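Local atomic coordinates of clavulanic acid biosynthesis oligopeptide binding protein 2 (Streptomyces clavuligerus, PDB entry 2WOL), a protein that probably binds oligopeptides as an extracellular solute-binding protein, and belongs to the biosynthetic pathway of the beta-lactamase inhibitor clavulanic acid. Residues Leu251-Ile265 and Phe269-Ala282. Sequence-based numbering, arbitrary orientation.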
loop_
_atom_site.group_PDB
_atom_site.type_symbol
_atom_site.label_atom_id
_atom_site.label_comp_id
_atom_site.label_asym_id
_atom_site.label_seq_id
_atom_site.Cartn_x
_atom_site.Cartn_y
_atom_site.Cartn_z
ATOM N N LEU A 251 -15.131 -12.673 10.701
ATOM C CA LEU A 251 -14.621 -11.356 11.044
ATOM C C LEU A 251 -15.623 -10.600 11.913
ATOM O O LEU A 251 -16.774 -10.402 11.510
ATOM C CB LEU A 251 -14.317 -10.548 9.775
ATOM C CG LEU A 251 -13.919 -9.078 9.967
ATOM C CD1 LEU A 251 -12.594 -8.953 10.713
ATOM C CD2 LEU A 251 -13.854 -8.347 8.633
ATOM N N THR A 252 -15.176 -10.187 13.099
ATOM C CA THR A 252 -15.940 -9.298 13.974
ATOM C C THR A 252 -15.483 -7.869 13.700
ATOM O O THR A 252 -14.284 -7.585 13.700
ATOM C CB THR A 252 -15.735 -9.673 15.459
ATOM O OG1 THR A 252 -16.303 -10.966 15.693
ATOM C CG2 THR A 252 -16.395 -8.664 16.391
ATOM N N ILE A 253 -16.455 -6.987 13.468
ATOM C CA ILE A 253 -16.211 -5.629 12.978
ATOM C C ILE A 253 -16.683 -4.565 13.968
ATOM O O ILE A 253 -17.713 -4.729 14.624
ATOM C CB ILE A 253 -16.966 -5.401 11.643
ATOM C CG1 ILE A 253 -16.488 -6.401 10.583
ATOM C CG2 ILE A 253 -16.810 -3.952 11.151
ATOM C CD1 ILE A 253 -17.350 -6.451 9.324
ATOM N N GLY A 254 -15.922 -3.477 14.070
ATOM C CA GLY A 254 -16.408 -2.253 14.719
ATOM C C GLY A 254 -15.950 -1.967 16.134
ATOM O O GLY A 254 -16.436 -1.027 16.762
ATOM N N LEU A 255 -15.005 -2.757 16.635
ATOM C CA LEU A 255 -14.487 -2.552 17.989
ATOM C C LEU A 255 -13.579 -1.335 18.100
ATOM O O LEU A 255 -12.807 -1.033 17.187
ATOM C CB LEU A 255 -13.716 -3.782 18.469
ATOM C CG LEU A 255 -14.475 -5.104 18.581
ATOM C CD1 LEU A 255 -13.610 -6.129 19.282
ATOM C CD2 LEU A 255 -15.786 -4.918 19.313
ATOM N N ASP A 256 -13.664 -0.653 19.240
ATOM C CA ASP A 256 -12.680 0.353 19.616
ATOM C C ASP A 256 -11.300 -0.301 19.549
ATOM O O ASP A 256 -11.161 -1.476 19.877
ATOM C CB ASP A 256 -12.966 0.858 21.032
ATOM C CG ASP A 256 -11.816 1.643 21.617
ATOM O OD1 ASP A 256 -11.698 2.848 21.304
ATOM O OD2 ASP A 256 -11.026 1.052 22.383
ATOM N N VAL A 257 -10.289 0.455 19.123
ATOM C CA VAL A 257 -8.960 -0.119 18.903
ATOM C C VAL A 257 -8.326 -0.727 20.161
ATOM O O VAL A 257 -7.634 -1.740 20.074
ATOM C CB VAL A 257 -7.989 0.871 18.205
ATOM C CG1 VAL A 257 -8.378 1.051 16.736
ATOM C CG2 VAL A 257 -7.925 2.215 18.938
ATOM N N ASP A 258 -8.566 -0.128 21.325
ATOM C CA ASP A 258 -8.011 -0.675 22.565
ATOM C C ASP A 258 -8.792 -1.878 23.064
ATOM O O ASP A 258 -8.203 -2.820 23.596
ATOM C CB ASP A 258 -7.896 0.400 23.646
ATOM C CG ASP A 258 -6.901 1.479 23.277
ATOM O OD1 ASP A 258 -5.710 1.157 23.074
ATOM O OD2 ASP A 258 -7.310 2.652 23.177
ATOM N N VAL A 259 -10.113 -1.838 22.888
ATOM C CA VAL A 259 -10.983 -2.991 23.123
ATOM C C VAL A 259 -10.505 -4.175 22.275
ATOM O O VAL A 259 -10.363 -5.295 22.777
ATOM C CB VAL A 259 -12.461 -2.640 22.805
ATOM C CG1 VAL A 259 -13.336 -3.878 22.700
ATOM C CG2 VAL A 259 -13.017 -1.696 23.859
ATOM N N LEU A 260 -10.249 -3.912 20.995
ATOM C CA LEU A 260 -9.740 -4.928 20.079
ATOM C C LEU A 260 -8.460 -5.590 20.600
ATOM O O LEU A 260 -8.388 -6.815 20.685
ATOM C CB LEU A 260 -9.500 -4.307 18.701
ATOM C CG LEU A 260 -9.182 -5.247 17.534
ATOM C CD1 LEU A 260 -9.494 -4.556 16.214
ATOM C CD2 LEU A 260 -7.731 -5.734 17.540
ATOM N N ASP A 261 -7.461 -4.778 20.947
ATOM C CA ASP A 261 -6.186 -5.299 21.441
ATOM C C ASP A 261 -6.369 -6.166 22.682
ATOM O O ASP A 261 -5.753 -7.228 22.800
ATOM C CB ASP A 261 -5.234 -4.159 21.803
ATOM C CG ASP A 261 -4.653 -3.454 20.595
ATOM O OD1 ASP A 261 -4.759 -3.973 19.460
ATOM O OD2 ASP A 261 -4.071 -2.367 20.794
ATOM N N ALA A 262 -7.195 -5.699 23.618
ATOM C CA ALA A 262 -7.414 -6.425 24.870
ATOM C C ALA A 262 -8.032 -7.794 24.617
ATOM O O ALA A 262 -7.602 -8.790 25.190
ATOM C CB ALA A 262 -8.279 -5.614 25.825
ATOM N N ARG A 263 -9.031 -7.839 23.742
ATOM C CA ARG A 263 -9.741 -9.079 23.464
ATOM C C ARG A 263 -8.910 -10.032 22.601
ATOM O O ARG A 263 -8.999 -11.251 22.754
ATOM C CB ARG A 263 -11.106 -8.770 22.849
ATOM C CG ARG A 263 -12.028 -8.080 23.854
ATOM C CD ARG A 263 -13.231 -7.414 23.226
ATOM N NE ARG A 263 -14.268 -8.354 22.816
ATOM C CZ ARG A 263 -15.457 -7.994 22.336
ATOM N NH1 ARG A 263 -15.783 -6.707 22.224
ATOM N NH2 ARG A 263 -16.328 -8.921 21.983
ATOM N N LEU A 264 -8.088 -9.470 21.720
ATOM C CA LEU A 264 -7.131 -10.252 20.939
ATOM C C LEU A 264 -6.109 -10.934 21.855
ATOM O O LEU A 264 -5.890 -12.150 21.765
ATOM C CB LEU A 264 -6.410 -9.350 19.928
ATOM C CG LEU A 264 -5.258 -9.942 19.113
ATOM C CD1 LEU A 264 -5.774 -10.974 18.128
ATOM C CD2 LEU A 264 -4.530 -8.830 18.385
ATOM N N ILE A 265 -5.485 -10.150 22.732
ATOM C CA ILE A 265 -4.473 -10.683 23.652
ATOM C C ILE A 265 -5.079 -11.713 24.617
ATOM O O ILE A 265 -4.423 -12.696 24.973
ATOM C CB ILE A 265 -3.701 -9.537 24.373
ATOM C CG1 ILE A 265 -2.868 -8.747 23.349
ATOM C CG2 ILE A 265 -2.814 -10.072 25.507
ATOM C CD1 ILE A 265 -2.270 -7.446 23.869
ATOM N N PHE A 269 -10.231 -13.363 20.034
ATOM C CA PHE A 269 -10.025 -13.339 18.591
ATOM C C PHE A 269 -8.640 -13.883 18.307
ATOM O O PHE A 269 -7.746 -13.774 19.143
ATOM C CB PHE A 269 -10.184 -11.922 18.043
ATOM C CG PHE A 269 -11.497 -11.298 18.392
ATOM C CD1 PHE A 269 -11.582 -10.348 19.402
ATOM C CD2 PHE A 269 -12.664 -11.691 17.738
ATOM C CE1 PHE A 269 -12.806 -9.785 19.741
ATOM C CE2 PHE A 269 -13.888 -11.132 18.069
ATOM C CZ PHE A 269 -13.960 -10.177 19.075
ATOM N N ASP A 270 -8.469 -14.469 17.131
ATOM C CA ASP A 270 -7.207 -15.103 16.784
ATOM C C ASP A 270 -6.179 -14.097 16.291
ATOM O O ASP A 270 -5.032 -14.101 16.741
ATOM C CB ASP A 270 -7.435 -16.188 15.731
ATOM C CG ASP A 270 -8.355 -17.292 16.221
ATOM O OD1 ASP A 270 -8.335 -17.601 17.435
ATOM O OD2 ASP A 270 -9.092 -17.861 15.391
ATOM N N ILE A 271 -6.612 -13.240 15.366
ATOM C CA ILE A 271 -5.752 -12.305 14.648
ATOM C C ILE A 271 -6.523 -11.028 14.323
ATOM O O ILE A 271 -7.714 -11.080 14.012
ATOM C CB ILE A 271 -5.233 -12.936 13.316
ATOM C CG1 ILE A 271 -4.365 -14.179 13.580
ATOM C CG2 ILE A 271 -4.485 -11.905 12.446
ATOM C CD1 ILE A 271 -2.998 -13.901 14.208
ATOM N N ASN A 272 -5.834 -9.890 14.406
ATOM C CA ASN A 272 -6.368 -8.617 13.930
ATOM C C ASN A 272 -6.178 -8.526 12.412
ATOM O O ASN A 272 -5.056 -8.360 11.928
ATOM C CB ASN A 272 -5.659 -7.464 14.650
ATOM C CG ASN A 272 -6.062 -6.096 14.128
ATOM O OD1 ASN A 272 -6.771 -5.975 13.132
ATOM N ND2 ASN A 272 -5.601 -5.056 14.807
ATOM N N LEU A 273 -7.279 -8.635 11.669
ATOM C CA LEU A 273 -7.245 -8.572 10.207
ATOM C C LEU A 273 -6.875 -7.185 9.691
ATOM O O LEU A 273 -6.103 -7.054 8.742
ATOM C CB LEU A 273 -8.595 -8.997 9.613
ATOM C CG LEU A 273 -8.821 -8.716 8.121
ATOM C CD1 LEU A 273 -7.850 -9.496 7.244
ATOM C CD2 LEU A 273 -10.261 -9.007 7.725
ATOM N N GLU A 274 -7.438 -6.157 10.321
ATOM C CA GLU A 274 -7.211 -4.779 9.891
ATOM C C GLU A 274 -5.720 -4.448 9.911
ATOM O O GLU A 274 -5.214 -3.746 9.031
ATOM C CB GLU A 274 -7.994 -3.814 10.775
ATOM C CG GLU A 274 -8.033 -2.405 10.236
ATOM C CD GLU A 274 -8.652 -1.429 11.203
ATOM O OE1 GLU A 274 -8.789 -1.765 12.402
ATOM O OE2 GLU A 274 -8.993 -0.321 10.751
ATOM N N GLY A 275 -5.028 -4.959 10.928
ATOM C CA GLY A 275 -3.575 -4.945 10.969
ATOM C C GLY A 275 -2.900 -3.606 11.180
ATOM O O GLY A 275 -1.772 -3.413 10.730
ATOM N N ARG A 276 -3.567 -2.683 11.869
ATOM C CA ARG A 276 -2.950 -1.386 12.167
ATOM C C ARG A 276 -1.953 -1.473 13.326
ATOM O O ARG A 276 -1.370 -0.465 13.726
ATOM C CB ARG A 276 -4.008 -0.327 12.480
ATOM C CG ARG A 276 -4.865 0.126 11.313
ATOM C CD ARG A 276 -5.533 1.437 11.701
ATOM N NE ARG A 276 -6.938 1.516 11.310
ATOM C CZ ARG A 276 -7.883 2.127 12.025
ATOM N NH1 ARG A 276 -7.585 2.697 13.189
ATOM N NH2 ARG A 276 -9.137 2.152 11.583
ATOM N N GLY A 277 -1.768 -2.678 13.857
ATOM C CA GLY A 277 -0.821 -2.914 14.939
ATOM C C GLY A 277 -1.443 -2.728 16.305
ATOM O O GLY A 277 -2.594 -2.301 16.423
ATOM N N LEU A 278 -0.678 -3.065 17.337
ATOM C CA LEU A 278 -1.080 -2.787 18.709
ATOM C C LEU A 278 -1.062 -1.285 18.965
ATOM O O LEU A 278 -0.159 -0.577 18.508
ATOM C CB LEU A 278 -0.153 -3.498 19.701
ATOM C CG LEU A 278 -0.121 -5.031 19.686
ATOM C CD1 LEU A 278 0.948 -5.546 20.641
ATOM C CD2 LEU A 278 -1.475 -5.627 20.034
ATOM N N GLN A 279 -2.071 -0.810 19.689
ATOM C CA GLN A 279 -2.138 0.582 20.120
ATOM C C GLN A 279 -1.247 0.780 21.340
ATOM O O GLN A 279 -0.697 -0.186 21.869
ATOM C CB GLN A 279 -3.583 0.977 20.434
ATOM C CG GLN A 279 -4.531 0.831 19.253
ATOM C CD GLN A 279 -4.242 1.813 18.131
ATOM O OE1 GLN A 279 -3.999 2.998 18.369
ATOM N NE2 GLN A 279 -4.280 1.326 16.897
ATOM N N HIS A 280 -1.121 2.025 21.793
ATOM C CA HIS A 280 -0.137 2.382 22.822
ATOM C C HIS A 280 -0.192 1.498 24.070
ATOM O O HIS A 280 0.840 0.988 24.509
ATOM C CB HIS A 280 -0.295 3.860 23.208
ATOM C CG HIS A 280 0.680 4.328 24.245
ATOM N ND1 HIS A 280 0.439 4.218 25.598
ATOM C CD2 HIS A 280 1.895 4.914 24.125
ATOM C CE1 HIS A 280 1.466 4.712 26.267
ATOM N NE2 HIS A 280 2.362 5.142 25.398
ATOM N N ALA A 281 -1.384 1.311 24.631
ATOM C CA ALA A 281 -1.547 0.532 25.859
ATOM C C ALA A 281 -1.064 -0.914 25.704
ATOM O O ALA A 281 -0.324 -1.422 26.551
ATOM C CB ALA A 281 -2.994 0.575 26.337
ATOM N N ALA A 282 -1.472 -1.568 24.618
ATOM C CA ALA A 282 -1.057 -2.947 24.359
ATOM C C ALA A 282 0.407 -3.034 23.929
ATOM O O ALA A 282 1.078 -4.024 24.221
ATOM C CB ALA A 282 -1.961 -3.596 23.326
HETATM O O HOH W 1 -4.156 -1.132 23.270
HETATM O O HOH W 2 -3.662 2.866 23.483
HETATM O O HOH W 3 -3.792 -5.047 17.145
#
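Asp-261 supplies the direct polar link between 251-265 and 269-282: its OD2 accepts from Gln-279 N at 2.8 Å with an N-H...O angle of 166°, on the syn side and 17° out of the carboxylate plane. Gln-279 is the N-cap residue of helix 280-288, so the carboxylate of one helix is held beside the start of the next, whose first-turn N-H groups would probably favour its negative charge. Three waters extend this network. Water 1 donates to both Asp-258 OD1 and Asp-261 OD2 and accepts from Ala-282 N, water 2 joins Asp-258 OD1 to Ala-281 N, and water 3 donates to Asp-261 OD1 (2.7 Å) while accepting from Asn-272 ND2.

In the fold this is a beta-alpha-beta crossover, consistent with the solute-binding-protein (PBP-type) fold of its family: strands 248-253 and 271-272 lie parallel in one mixed sheet, on either side of strand 34-39, and helix 257-265 connects them. On the helix side of this unit, Phe-269 presents its ring edge to Thr-252 OG1 (3.4 Å from CE2) and to Arg-263 CB. The bend of Arg-263 at chi3 turns its guanidinium so that Phe-269 CZ lies over one face, while NE pairs with Glu-268.

Van der Waals contacts make up the rest. Leu-264 CD1 rests against the backbone, 3.5 Å from Asp-270 O, and Leu-260 CD2 meets Asn-272 ND2 at 3.5 Å. Gln-279, folded at chi2 (-67°), lays CG 3.6 Å from Val-257 CB. The apolar side chains of Leu-251 and Leu-273 cross nearly perpendicularly, both CD methyls of Leu-251 being 3.8 Å from Leu-273 CD2.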